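One contact in two related proteins. Structure 1 is blue copper protein from Hyphomicrobium denitrificans, which binds one copper ion and probably carries electrons as a blue copper protein of the plastocyanin/azurin family: PDB 3EF4 (chain A, 1.18 Å), residues Gly86-Val91 and Lys113-Glu118. Structure 2 is pseudoazurin from Methylobacterium extorquens: PDB 1PMY (chain B, 1.50 Å), residues Gly85-Val90 and Lys113-Leu118. Both blocks share one frame: the second was fitted to the first on N, CA, C and O of the twelve residues, RMSD 0.76 Å. Numbering follows each deposited sequence.

Structure 1 (3EF4); sequences GMVVLV and KRLDGE. With CU (copper (II) ion), chain C.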
loop_
_atom_site.group_PDB
_atom_site.type_symbol
_atom_site.label_atom_id
_atom_site.label_comp_id
_atom_site.label_asym_id
_atom_site.label_seq_id
_atom_site.Cartn_x
_atom_site.Cartn_y
_atom_site.Cartn_z
ATOM N N GLY A 86 -4.951 -6.096 8.984
ATOM C CA GLY A 86 -5.288 -6.015 7.572
ATOM C C GLY A 86 -4.978 -4.706 6.894
ATOM O O GLY A 86 -5.333 -4.565 5.730
ATOM N N MET A 87 -4.324 -3.740 7.553
ATOM C CA MET A 87 -4.160 -2.430 6.950
ATOM C C MET A 87 -2.882 -2.409 6.088
ATOM O O MET A 87 -1.782 -2.157 6.527
ATOM C CB MET A 87 -4.144 -1.346 8.022
ATOM C CG MET A 87 -4.320 0.042 7.398
ATOM S SD MET A 87 -4.944 1.226 8.627
ATOM C CE MET A 87 -4.869 2.709 7.589
ATOM N N VAL A 88 -3.113 -2.768 4.821
ATOM C CA VAL A 88 -2.123 -2.987 3.801
ATOM C C VAL A 88 -2.609 -2.398 2.487
ATOM O O VAL A 88 -3.835 -2.410 2.239
ATOM C CB VAL A 88 -1.709 -4.463 3.669
ATOM C CG1 VAL A 88 -2.867 -5.349 3.227
ATOM C CG2 VAL A 88 -0.537 -4.654 2.737
ATOM N N VAL A 89 -1.738 -1.892 1.656
ATOM C CA VAL A 89 -2.064 -1.280 0.376
ATOM C C VAL A 89 -1.015 -1.693 -0.632
ATOM O O VAL A 89 0.159 -1.876 -0.310
ATOM C CB VAL A 89 -2.173 0.245 0.525
ATOM C CG1 VAL A 89 -0.880 0.863 1.084
ATOM C CG2 VAL A 89 -2.561 0.928 -0.778
ATOM N N LEU A 90 -1.445 -1.794 -1.887
ATOM C CA LEU A 90 -0.624 -2.208 -2.992
ATOM C C LEU A 90 -0.669 -1.113 -4.068
ATOM O O LEU A 90 -1.739 -0.787 -4.582
ATOM C CB LEU A 90 -1.120 -3.522 -3.570
ATOM C CG LEU A 90 -0.307 -4.140 -4.728
ATOM C CD1 LEU A 90 1.110 -4.423 -4.298
ATOM C CD2 LEU A 90 -0.966 -5.410 -5.262
ATOM N N VAL A 91 0.489 -0.581 -4.423
ATOM C CA VAL A 91 0.589 0.424 -5.478
ATOM C C VAL A 91 1.299 -0.233 -6.656
ATOM O O VAL A 91 2.410 -0.756 -6.493
ATOM C CB VAL A 91 1.370 1.657 -5.031
ATOM C CG1 VAL A 91 1.505 2.669 -6.147
ATOM C CG2 VAL A 91 0.698 2.292 -3.826
ATOM N N LYS A 113 -5.334 -11.825 3.731
ATOM C CA LYS A 113 -6.607 -11.692 3.048
ATOM C C LYS A 113 -6.644 -10.421 2.247
ATOM O O LYS A 113 -6.996 -10.426 1.067
ATOM C CB LYS A 113 -7.744 -11.697 4.079
ATOM C CG LYS A 113 -9.105 -11.512 3.446
ATOM C CD LYS A 113 -10.225 -11.636 4.500
ATOM C CE LYS A 113 -11.519 -11.279 3.763
ATOM N N ARG A 114 -6.287 -9.314 2.865
ATOM C CA ARG A 114 -6.419 -8.044 2.170
ATOM C C ARG A 114 -5.395 -7.901 1.059
ATOM O O ARG A 114 -5.746 -7.429 -0.030
ATOM C CB ARG A 114 -6.307 -6.904 3.173
ATOM C CG ARG A 114 -7.424 -7.011 4.247
ATOM C CD ARG A 114 -8.181 -5.755 4.206
ATOM N NE ARG A 114 -9.238 -5.746 5.239
ATOM C CZ ARG A 114 -9.229 -5.002 6.339
ATOM N NH1 ARG A 114 -10.274 -5.077 7.153
ATOM N NH2 ARG A 114 -8.246 -4.177 6.692
ATOM N N LEU A 115 -4.155 -8.293 1.306
ATOM C CA LEU A 115 -3.145 -8.204 0.250
ATOM C C LEU A 115 -3.519 -9.132 -0.896
ATOM O O LEU A 115 -3.334 -8.766 -2.044
ATOM C CB LEU A 115 -1.762 -8.515 0.808
ATOM C CG LEU A 115 -0.608 -8.426 -0.211
ATOM C CD1 LEU A 115 -0.505 -7.073 -0.886
ATOM C CD2 LEU A 115 0.687 -8.760 0.532
ATOM N N ASP A 116 -4.042 -10.330 -0.641
ATOM C CA ASP A 116 -4.419 -11.190 -1.718
ATOM C C ASP A 116 -5.496 -10.552 -2.576
ATOM O O ASP A 116 -5.483 -10.660 -3.807
ATOM C CB ASP A 116 -4.895 -12.544 -1.196
ATOM C CG ASP A 116 -3.781 -13.471 -0.799
ATOM O OD1 ASP A 116 -2.594 -13.111 -0.900
ATOM O OD2 ASP A 116 -4.138 -14.585 -0.309
ATOM N N GLY A 117 -6.455 -9.881 -1.945
ATOM C CA GLY A 117 -7.473 -9.158 -2.691
ATOM C C GLY A 117 -6.891 -8.066 -3.575
ATOM O O GLY A 117 -7.378 -7.849 -4.689
ATOM N N GLU A 118 -5.883 -7.395 -3.052
ATOM C CA GLU A 118 -5.230 -6.333 -3.815
ATOM C C GLU A 118 -4.408 -6.886 -4.984
ATOM O O GLU A 118 -4.425 -6.367 -6.116
ATOM C CB GLU A 118 -4.393 -5.482 -2.862
ATOM C CG GLU A 118 -5.241 -4.791 -1.825
ATOM C CD GLU A 118 -4.476 -4.258 -0.651
ATOM O OE1 GLU A 118 -3.243 -4.384 -0.550
ATOM O OE2 GLU A 118 -5.181 -3.652 0.234
HETATM CU CU CU C . -3.781 2.074 10.688
#
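Val88 and Leu90 point from strand 88-93 of the cupredoxin fold onto helix 109-119, which packs against the sheet close to the copper site. CG1 of Val88, held between the backbone N and the carbonyl carbon (chi1 64°), lies 4.1 Å from Leu115 CB. Glu118 comes up from the next turn and sets OE2 2.7 Å from Val88 O, so close that the buried acid probably carries a proton. Its CB lies 4.2 Å from Leu90 CD2. Val89 points away, against Phe19 and Phe34, and Gly117 lies on the outer side of the helix. The Arg114 guanidinium turns an edge to Gly86 O, with a weak bond from NH2 of 3.1 Å, and Thr16 O takes NH1. At Gly86 (phi 100°) a CB would jam against the preceding carbonyl O. Met87 points away and binds copper with His41, Cys79 and His82.

Structure 2 (1PMY); sequences GMVALV and KRLDPL.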
loop_
_atom_site.group_PDB
_atom_site.type_symbol
_atom_site.label_atom_id
_atom_site.label_comp_id
_atom_site.label_asym_id
_atom_site.label_seq_id
_atom_site.Cartn_x
_atom_site.Cartn_y
_atom_site.Cartn_z
ATOM N N GLY B 85 -4.181 -5.571 9.657
ATOM C CA GLY B 85 -4.364 -5.618 8.229
ATOM C C GLY B 85 -4.405 -4.271 7.518
ATOM O O GLY B 85 -4.894 -4.275 6.357
ATOM N N MET B 86 -3.860 -3.216 8.127
ATOM C CA MET B 86 -3.939 -1.904 7.359
ATOM C C MET B 86 -2.749 -1.816 6.411
ATOM O O MET B 86 -1.620 -1.468 6.834
ATOM C CB MET B 86 -3.908 -0.747 8.383
ATOM C CG MET B 86 -4.423 0.495 7.613
ATOM S SD MET B 86 -4.869 1.794 8.858
ATOM C CE MET B 86 -4.879 3.218 7.722
ATOM N N VAL B 87 -2.950 -2.184 5.177
ATOM C CA VAL B 87 -1.984 -2.275 4.092
ATOM C C VAL B 87 -2.534 -1.734 2.781
ATOM O O VAL B 87 -3.769 -1.752 2.606
ATOM C CB VAL B 87 -1.465 -3.763 3.950
ATOM C CG1 VAL B 87 -0.644 -4.147 5.171
ATOM C CG2 VAL B 87 -2.656 -4.718 3.757
ATOM N N ALA B 88 -1.696 -1.356 1.893
ATOM C CA ALA B 88 -2.055 -0.891 0.567
ATOM C C ALA B 88 -0.947 -1.409 -0.417
ATOM O O ALA B 88 0.223 -1.585 -0.046
ATOM C CB ALA B 88 -2.014 0.638 0.536
ATOM N N LEU B 89 -1.423 -1.444 -1.648
ATOM C CA LEU B 89 -0.520 -1.873 -2.760
ATOM C C LEU B 89 -0.530 -0.783 -3.844
ATOM O O LEU B 89 -1.656 -0.338 -4.237
ATOM C CB LEU B 89 -1.033 -3.240 -3.178
ATOM C CG LEU B 89 -0.250 -3.996 -4.196
ATOM C CD1 LEU B 89 1.033 -4.508 -3.512
ATOM C CD2 LEU B 89 -1.103 -5.247 -4.576
ATOM N N VAL B 90 0.644 -0.407 -4.233
ATOM C CA VAL B 90 0.924 0.627 -5.242
ATOM C C VAL B 90 1.615 0.015 -6.447
ATOM O O VAL B 90 2.690 -0.581 -6.260
ATOM C CB VAL B 90 1.702 1.854 -4.675
ATOM C CG1 VAL B 90 1.959 2.909 -5.715
ATOM C CG2 VAL B 90 0.935 2.366 -3.447
ATOM N N LYS B 113 -5.178 -12.004 3.778
ATOM C CA LYS B 113 -6.504 -12.112 3.148
ATOM C C LYS B 113 -6.875 -10.825 2.477
ATOM O O LYS B 113 -7.757 -10.860 1.545
ATOM C CB LYS B 113 -7.566 -12.635 4.099
ATOM C CG LYS B 113 -7.355 -14.038 4.642
ATOM C CD LYS B 113 -6.633 -14.954 3.700
ATOM C CE LYS B 113 -7.490 -15.455 2.560
ATOM N NZ LYS B 113 -7.341 -16.994 2.527
ATOM N N ARG B 114 -6.337 -9.760 3.000
ATOM C CA ARG B 114 -6.598 -8.434 2.389
ATOM C C ARG B 114 -5.798 -8.251 1.138
ATOM O O ARG B 114 -6.268 -7.601 0.185
ATOM C CB ARG B 114 -6.315 -7.334 3.419
ATOM C CG ARG B 114 -7.600 -7.194 4.282
ATOM C CD ARG B 114 -7.480 -5.923 5.052
ATOM N NE ARG B 114 -8.631 -5.851 5.984
ATOM C CZ ARG B 114 -8.724 -4.832 6.838
ATOM N NH1 ARG B 114 -7.786 -3.869 6.937
ATOM N NH2 ARG B 114 -9.866 -4.752 7.514
ATOM N N LEU B 115 -4.534 -8.734 1.141
ATOM C CA LEU B 115 -3.680 -8.564 -0.035
ATOM C C LEU B 115 -4.079 -9.437 -1.209
ATOM O O LEU B 115 -3.845 -9.044 -2.364
ATOM C CB LEU B 115 -2.191 -8.869 0.296
ATOM C CG LEU B 115 -1.508 -7.836 1.150
ATOM C CD1 LEU B 115 -0.183 -8.363 1.634
ATOM C CD2 LEU B 115 -1.330 -6.552 0.344
ATOM N N ASP B 116 -4.598 -10.644 -0.878
ATOM C CA ASP B 116 -4.948 -11.574 -1.957
ATOM C C ASP B 116 -5.696 -11.036 -3.148
ATOM O O ASP B 116 -5.368 -11.276 -4.331
ATOM C CB ASP B 116 -5.571 -12.857 -1.404
ATOM C CG ASP B 116 -4.543 -13.731 -0.734
ATOM O OD1 ASP B 116 -3.348 -13.504 -0.923
ATOM O OD2 ASP B 116 -4.953 -14.620 0.042
ATOM N N PRO B 117 -6.807 -10.348 -2.874
ATOM C CA PRO B 117 -7.638 -9.789 -3.934
ATOM C C PRO B 117 -6.985 -8.609 -4.625
ATOM O O PRO B 117 -7.274 -8.487 -5.839
ATOM C CB PRO B 117 -8.975 -9.549 -3.340
ATOM C CG PRO B 117 -8.869 -9.949 -1.916
ATOM C CD PRO B 117 -7.406 -10.154 -1.558
ATOM N N LEU B 118 -6.080 -7.945 -3.939
ATOM C CA LEU B 118 -5.373 -6.808 -4.555
ATOM C C LEU B 118 -4.373 -7.388 -5.555
ATOM O O LEU B 118 -4.315 -6.944 -6.710
ATOM C CB LEU B 118 -4.769 -5.861 -3.541
ATOM C CG LEU B 118 -5.674 -5.236 -2.496
ATOM C CD1 LEU B 118 -5.029 -4.457 -1.396
ATOM C CD2 LEU B 118 -6.939 -4.632 -3.047
#
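Val87 and Leu89 point from their strand toward the helix. CG1 of Val87 is anti to the carbonyl carbon (chi1 -67°), which puts CG2 between the backbone N and that carbon, 4.1 Å from Leu115 CD2. Leu118 comes up from the next turn, an apolar group suited to a largely hydrocarbon interface. Its CB lies 3.9 Å from Leu89 CD2. Ala88 points away, against Phe18. Pro117 lies on the outer side of the helix, where its N, having no hydrogen, cannot bond to the turn before and the helix is kinked. The Arg114 guanidinium turns an edge to Gly85 O, with a weak bond from NH1 of 3.0 Å, and Met15 O takes NH2. The positive phi of Gly85 (78°) favours glycine. Met86 points away and binds copper with His40, Cys78 and His81.

Structure 1 against structure 2
The exchange of Glu118(A) for Leu118(B) replaces an acid by a hydrocarbon side chain. Their CB atoms coincide within the error, and CD of Glu118(A) and CD1 of Leu118(B) fall 0.9 Å apart, so the two chains start along one path. OE1 and OE2 of Glu118(A) have no counterpart in Leu118(B), nor has CD2 of Leu118(B) in Glu118(A). The close approach of Glu118(A) OE2 to Val88(A) O, 2.7 Å, is thus absent: Leu118(B) CD1 stays 5.0 Å from Val87(B) O. The polar approach to the strand carbonyl is lost, and no leucine atom takes the place of the oxygens. Glu118(A) OE1 lies 3.4 Å from Val89(A) CA, whereas Leu118(B) CD1 is 5.0 Å from Ala88(B) CA.

Val88(A) and Val87(B) are modelled with different chi1, 64° against -67°, and the place of CG2 of Val88(A) is left. The touch of Val88(A) CG1 on Glu118(A) OE1 has no equivalent. The models of Leu115(A) and Leu115(B) differ, with CG atoms 1.7 Å apart, yet each touches its valine. Val89(A) has two methyls that Ala88(B) lacks, both residues being buried. Pro117(B) brings a ring where Gly117(A) has no side chain; the CA atoms stand 1.4 Å apart.

Met87(A) and Leu90(A) keep their places with Met86(B) and Leu89(B), and Leu90(A) on Glu118(A) persists as Leu89(B) on Leu118(B). The CA atoms of Gly86(A) and Gly85(B), however, lie 1.2 Å apart.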